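Local coordinates for protein HTH-type transcriptional regulator KdgR (Escherichia coli, PDB 1YSP) that represses genes for 2-keto-3-deoxygluconate transport and catabolism and the Entner-Doudoroff aldolase gene, and is described here through its C-terminal IclR-type domain, at residues V66-R71 / P101-V106; I125-F130 / T163-I168. All coordinates share one frame; numbering follows the deposited sequence.

Contact 1: V66-R71 / P101-V106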
loop_
_atom_site.group_PDB
_atom_site.type_symbol
_atom_site.label_atom_id
_atom_site.label_comp_id
_atom_site.label_asym_id
_atom_site.label_seq_id
_atom_site.Cartn_x
_atom_site.Cartn_y
_atom_site.Cartn_z
ATOM N N VAL A 66 2.406 -3.111 2.884
ATOM C CA VAL A 66 3.051 -2.125 3.755
ATOM C C VAL A 66 2.427 -2.060 5.147
ATOM O O VAL A 66 3.121 -1.678 6.087
ATOM C CB VAL A 66 3.172 -0.651 3.110
ATOM C CG1 VAL A 66 3.870 -0.665 1.681
ATOM C CG2 VAL A 66 1.891 0.070 3.141
ATOM N N LEU A 67 1.161 -2.444 5.293
ATOM C CA LEU A 67 0.476 -2.492 6.621
ATOM C C LEU A 67 0.982 -3.636 7.501
ATOM O O LEU A 67 0.841 -3.604 8.732
ATOM C CB LEU A 67 -1.017 -2.633 6.475
ATOM C CG LEU A 67 -1.810 -1.411 6.030
ATOM C CD1 LEU A 67 -3.167 -1.858 5.476
ATOM C CD2 LEU A 67 -1.959 -0.411 7.204
ATOM N N LEU A 68 1.553 -4.631 6.856
ATOM C CA LEU A 68 2.207 -5.762 7.546
ATOM C C LEU A 68 3.698 -5.709 7.707
ATOM O O LEU A 68 4.216 -6.298 8.679
ATOM C CB LEU A 68 1.864 -7.094 6.822
ATOM C CG LEU A 68 0.374 -7.428 6.702
ATOM C CD1 LEU A 68 0.150 -8.771 5.871
ATOM C CD2 LEU A 68 -0.394 -7.509 8.067
ATOM N N ALA A 69 4.427 -5.106 6.750
ATOM C CA ALA A 69 5.893 -5.228 6.673
ATOM C C ALA A 69 6.687 -4.702 7.874
ATOM O O ALA A 69 7.738 -5.237 8.183
ATOM C CB ALA A 69 6.462 -4.669 5.358
ATOM N N TRP A 70 6.198 -3.670 8.537
ATOM C CA TRP A 70 6.928 -3.132 9.704
ATOM C C TRP A 70 6.426 -3.712 11.062
ATOM O O TRP A 70 6.906 -3.303 12.146
ATOM C CB TRP A 70 6.844 -1.588 9.711
ATOM C CG TRP A 70 7.738 -0.934 8.670
ATOM C CD1 TRP A 70 8.983 -0.429 8.874
ATOM C CD2 TRP A 70 7.460 -0.763 7.261
ATOM N NE1 TRP A 70 9.513 0.016 7.684
ATOM C CE2 TRP A 70 8.584 -0.144 6.689
ATOM C CE3 TRP A 70 6.365 -1.073 6.439
ATOM C CZ2 TRP A 70 8.656 0.175 5.329
ATOM C CZ3 TRP A 70 6.426 -0.737 5.081
ATOM C CH2 TRP A 70 7.579 -0.134 4.548
ATOM N N ARG A 71 5.473 -4.637 11.002
ATOM C CA ARG A 71 4.815 -5.146 12.210
ATOM C C ARG A 71 5.603 -6.247 12.858
ATOM O O ARG A 71 6.427 -6.897 12.194
ATOM C CB ARG A 71 3.420 -5.677 11.916
ATOM C CG ARG A 71 2.370 -4.656 11.892
ATOM C CD ARG A 71 1.066 -5.357 12.065
ATOM N NE ARG A 71 0.011 -4.679 11.346
ATOM C CZ ARG A 71 -0.771 -3.733 11.853
ATOM N NH1 ARG A 71 -1.698 -3.182 11.079
ATOM N NH2 ARG A 71 -0.641 -3.328 13.115
ATOM N N PRO A 101 8.949 -13.609 3.412
ATOM C CA PRO A 101 10.127 -13.072 2.708
ATOM C C PRO A 101 9.799 -11.842 1.839
ATOM O O PRO A 101 10.620 -10.947 1.709
ATOM C CB PRO A 101 10.599 -14.269 1.833
ATOM C CG PRO A 101 10.126 -15.465 2.571
ATOM C CD PRO A 101 8.720 -15.021 3.032
ATOM N N VAL A 102 8.604 -11.781 1.252
ATOM C CA VAL A 102 8.241 -10.574 0.482
ATOM C C VAL A 102 8.166 -9.341 1.424
ATOM O O VAL A 102 8.666 -8.239 1.108
ATOM C CB VAL A 102 6.930 -10.822 -0.294
ATOM C CG1 VAL A 102 6.333 -9.519 -0.835
ATOM C CG2 VAL A 102 7.178 -11.859 -1.436
ATOM N N LEU A 103 7.584 -9.543 2.594
ATOM C CA LEU A 103 7.497 -8.464 3.583
ATOM C C LEU A 103 8.883 -7.967 4.029
ATOM O O LEU A 103 9.063 -6.762 4.322
ATOM C CB LEU A 103 6.647 -8.905 4.760
ATOM C CG LEU A 103 5.182 -9.248 4.444
ATOM C CD1 LEU A 103 4.540 -9.478 5.799
ATOM C CD2 LEU A 103 4.443 -8.161 3.684
ATOM N N ASP A 104 9.852 -8.883 4.091
ATOM C CA ASP A 104 11.253 -8.517 4.373
ATOM C C ASP A 104 11.749 -7.520 3.327
ATOM O O ASP A 104 12.361 -6.479 3.672
ATOM C CB ASP A 104 12.199 -9.730 4.354
ATOM C CG ASP A 104 12.023 -10.670 5.531
ATOM O OD1 ASP A 104 11.443 -10.312 6.559
ATOM O OD2 ASP A 104 12.477 -11.829 5.380
ATOM N N GLN A 105 11.523 -7.833 2.051
ATOM C CA GLN A 105 11.969 -6.957 0.968
ATOM C C GLN A 105 11.221 -5.608 1.025
ATOM O O GLN A 105 11.839 -4.542 0.791
ATOM C CB GLN A 105 11.763 -7.620 -0.383
ATOM C CG GLN A 105 12.077 -6.763 -1.574
ATOM C CD GLN A 105 13.567 -6.528 -1.714
ATOM O OE1 GLN A 105 14.370 -7.296 -1.159
ATOM N NE2 GLN A 105 13.952 -5.470 -2.431
ATOM N N VAL A 106 9.920 -5.654 1.314
ATOM C CA VAL A 106 9.142 -4.404 1.421
ATOM C C VAL A 106 9.781 -3.471 2.493
ATOM O O VAL A 106 10.043 -2.297 2.224
ATOM C CB VAL A 106 7.628 -4.710 1.735
ATOM C CG1 VAL A 106 6.838 -3.419 2.090
ATOM C CG2 VAL A 106 6.957 -5.400 0.529
#

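Contact 2: I125-F130 / T163-I168. With SO4 (sulfate ion), chain B.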
loop_
_atom_site.group_PDB
_atom_site.type_symbol
_atom_site.label_atom_id
_atom_site.label_comp_id
_atom_site.label_asym_id
_atom_site.label_seq_id
_atom_site.Cartn_x
_atom_site.Cartn_y
_atom_site.Cartn_z
ATOM N N ILE A 125 1.841 0.655 -6.418
ATOM C CA ILE A 125 3.025 0.836 -5.611
ATOM C C ILE A 125 2.550 1.588 -4.339
ATOM O O ILE A 125 1.703 2.480 -4.473
ATOM C CB ILE A 125 4.131 1.711 -6.272
ATOM C CG1 ILE A 125 4.531 1.186 -7.686
ATOM C CG2 ILE A 125 5.320 1.906 -5.292
ATOM C CD1 ILE A 125 5.258 2.257 -8.509
ATOM N N ALA A 126 3.055 1.211 -3.154
ATOM C CA ALA A 126 2.551 1.892 -1.921
ATOM C C ALA A 126 3.641 2.100 -0.930
ATOM O O ALA A 126 4.645 1.368 -0.951
ATOM C CB ALA A 126 1.422 1.089 -1.281
ATOM N N VAL A 127 3.421 3.083 -0.021
ATOM C CA VAL A 127 4.357 3.416 1.008
ATOM C C VAL A 127 3.628 3.534 2.338
ATOM O O VAL A 127 2.443 3.805 2.357
ATOM C CB VAL A 127 5.160 4.760 0.748
ATOM C CG1 VAL A 127 6.113 4.616 -0.515
ATOM C CG2 VAL A 127 4.221 5.951 0.682
ATOM N N PRO A 128 4.354 3.280 3.446
ATOM C CA PRO A 128 3.725 3.364 4.779
ATOM C C PRO A 128 3.434 4.807 5.258
ATOM O O PRO A 128 4.265 5.701 5.033
ATOM C CB PRO A 128 4.764 2.695 5.669
ATOM C CG PRO A 128 6.111 3.009 4.981
ATOM C CD PRO A 128 5.766 2.836 3.510
ATOM N N VAL A 129 2.327 4.989 5.983
ATOM C CA VAL A 129 2.027 6.259 6.637
ATOM C C VAL A 129 2.054 5.897 8.118
ATOM O O VAL A 129 1.395 4.966 8.532
ATOM C CB VAL A 129 0.655 6.814 6.207
ATOM C CG1 VAL A 129 0.164 7.967 7.133
ATOM C CG2 VAL A 129 0.715 7.295 4.758
ATOM N N PHE A 130 2.828 6.644 8.896
ATOM C CA PHE A 130 3.117 6.292 10.290
ATOM C C PHE A 130 2.312 7.176 11.236
ATOM O O PHE A 130 2.000 8.343 10.921
ATOM C CB PHE A 130 4.595 6.448 10.576
ATOM C CG PHE A 130 5.479 5.525 9.796
ATOM C CD1 PHE A 130 5.680 4.202 10.209
ATOM C CD2 PHE A 130 6.133 5.982 8.652
ATOM C CE1 PHE A 130 6.525 3.360 9.483
ATOM C CE2 PHE A 130 6.958 5.162 7.913
ATOM C CZ PHE A 130 7.149 3.843 8.304
ATOM N N THR A 163 7.491 11.517 -0.098
ATOM C CA THR A 163 7.215 12.950 0.260
ATOM C C THR A 163 5.821 13.162 0.808
ATOM O O THR A 163 5.644 13.748 1.903
ATOM C CB THR A 163 7.463 13.862 -0.969
ATOM O OG1 THR A 163 8.796 13.621 -1.420
ATOM C CG2 THR A 163 7.265 15.367 -0.617
ATOM N N ALA A 164 4.819 12.687 0.072
ATOM C CA ALA A 164 3.424 12.810 0.486
ATOM C C ALA A 164 3.184 12.153 1.851
ATOM O O ALA A 164 2.617 12.782 2.785
ATOM C CB ALA A 164 2.501 12.169 -0.580
ATOM N N ALA A 165 3.647 10.895 1.996
ATOM C CA ALA A 165 3.477 10.169 3.266
ATOM C C ALA A 165 4.178 10.837 4.458
ATOM O O ALA A 165 3.637 10.851 5.562
ATOM C CB ALA A 165 3.957 8.723 3.112
ATOM N N ARG A 166 5.383 11.351 4.239
ATOM C CA ARG A 166 6.094 11.984 5.324
ATOM C C ARG A 166 5.357 13.217 5.841
ATOM O O ARG A 166 5.293 13.429 7.058
ATOM C CB ARG A 166 7.525 12.257 4.926
ATOM C CG ARG A 166 8.371 11.004 5.098
ATOM C CD ARG A 166 9.492 10.943 4.108
ATOM N NE ARG A 166 10.196 9.663 4.171
ATOM C CZ ARG A 166 10.840 9.105 3.149
ATOM N NH1 ARG A 166 10.865 9.707 1.968
ATOM N NH2 ARG A 166 11.454 7.934 3.302
ATOM N N LYS A 167 4.758 13.988 4.928
ATOM C CA LYS A 167 3.930 15.150 5.320
ATOM C C LYS A 167 2.694 14.702 6.114
ATOM O O LYS A 167 2.390 15.234 7.218
ATOM C CB LYS A 167 3.560 16.006 4.083
ATOM C CG LYS A 167 4.775 16.662 3.385
ATOM C CD LYS A 167 4.311 17.616 2.219
ATOM C CE LYS A 167 5.460 18.490 1.738
ATOM N NZ LYS A 167 5.170 18.874 0.307
ATOM N N ILE A 168 1.988 13.696 5.608
ATOM C CA ILE A 168 0.808 13.177 6.334
ATOM C C ILE A 168 1.174 12.697 7.758
ATOM O O ILE A 168 0.460 13.002 8.737
ATOM C CB ILE A 168 0.137 12.008 5.592
ATOM C CG1 ILE A 168 -0.360 12.434 4.194
ATOM C CG2 ILE A 168 -1.054 11.425 6.416
ATOM C CD1 ILE A 168 -0.794 11.169 3.286
HETATM S S SO4 B . 1.335 20.938 -0.418
HETATM O O1 SO4 B . 1.595 22.158 -1.201
HETATM O O2 SO4 B . 1.417 19.729 -1.309
HETATM O O3 SO4 B . 2.315 20.825 0.578
HETATM O O4 SO4 B . -0.020 20.998 0.209
#

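Contact 1: V66-R71 / P101-V106
Ala69 and Val106 form the tight part of this helix-to-helix contact. The methyl of Ala69 points at helix 96-109 and lies 3.5 Å from Val106 CG1. The same CB also lies 3.5 Å from the carbonyl oxygen of Leu103, one turn earlier. A small residue lets the backbones draw close, and the CA atoms of Ala69 and Leu103 are 4.8 Å apart. Val106 carries CG1 anti to its backbone N (chi1 170°), which extends that branch between three neighbours: Ala69, the Val66 CG1 methyl at 4.1 Å, and Trp70, whose CZ3 lies 4.0 Å away. The CB of Trp70 turns away from helix 96-109, yet its six-membered ring swings back beside Val106. On the other flank of Ala69, Leu103 extends its CD1 methyl to the CB of Leu68 (3.7 Å).

Solvent begins at Asp104 and Gln105, whose CB atoms point away from helix 62-69; the Asp104 carboxylate turns back to a salt bridge with Arg73, while Gln105 NE2 hydrogen-bonds to Gln109 OE1.

No hydrogen bond joins the two segments. Their cohesion is therefore that of apolar surfaces in close fit, and the salt bridge of Asp104 runs to a residue outside both segments, so the fit of the side chains probably sets much of the helix spacing here.

Contact 2: I125-F130 / T163-I168
A helix laid against an antiparallel sheet is the element illustrated here: residues 163-168 of the long helix 151-172 pack on residues 125-130 of strand 123-130, in the C-terminal domain of an IclR-family regulator. The two segments run almost parallel, their directions 12° apart and their axes 7.4 Å from each other at closest approach. The small Ala165 is consistent with so short a separation. Its methyl points toward the strand and settles among three groups: Val127 CG2 at 3.7 Å from Ala165 CB, the carbonyl oxygen of Pro128 at 3.6 Å, and Val129 CG2 at 3.9 Å. The two valines thus approach the one methyl from alternate positions along the strand, with the Pro128 peptide between them.

One turn on, Ile168 continues the seam. Its CG2 branch, anti to the backbone N, meets Val129 CG1 at 3.7 Å, and the two side chains cross at about a right angle. Val129 is thereby shared, giving one methyl to Ala165 and the other to Ile168.

Ser169 OG ties the helix to the strand end through hydrogen bonds with Phe130 N and Ala165 O. Lys167, on the exposed side of the helix, extends its chain to a sulfate ion, probably from the crystallisation liquor, through a weak hydrogen bond (NZ to O3, 3.5 Å). Helix 4-20 packs beside this region, touching Ala164 and Ile168.

Alanine and beta-branched residues meeting in this way are a plain instance of helix-on-sheet packing against the antiparallel sheet of a GAF-like domain, the clan to which the IclR C-terminal family belongs.

How the contacts relate
Strand 123-130 lies between the two contacts: helix 151-172 packs on one face in contact 2, and Val66 and Trp70 of contact 1 rest on the other, against Ala126 and Pro128. Val66 CG1 comes within 3.4 Å of Ala126 O, and Trp70 CH2 within 3.5 Å of Pro128 CG, so the residues that flank Val106 in contact 1 also rest on the sheet. The contact centres are about 15 Å apart, and in sequence both segments of contact 1 precede those of contact 2. The general lesson is that a single strand can carry helices on both faces.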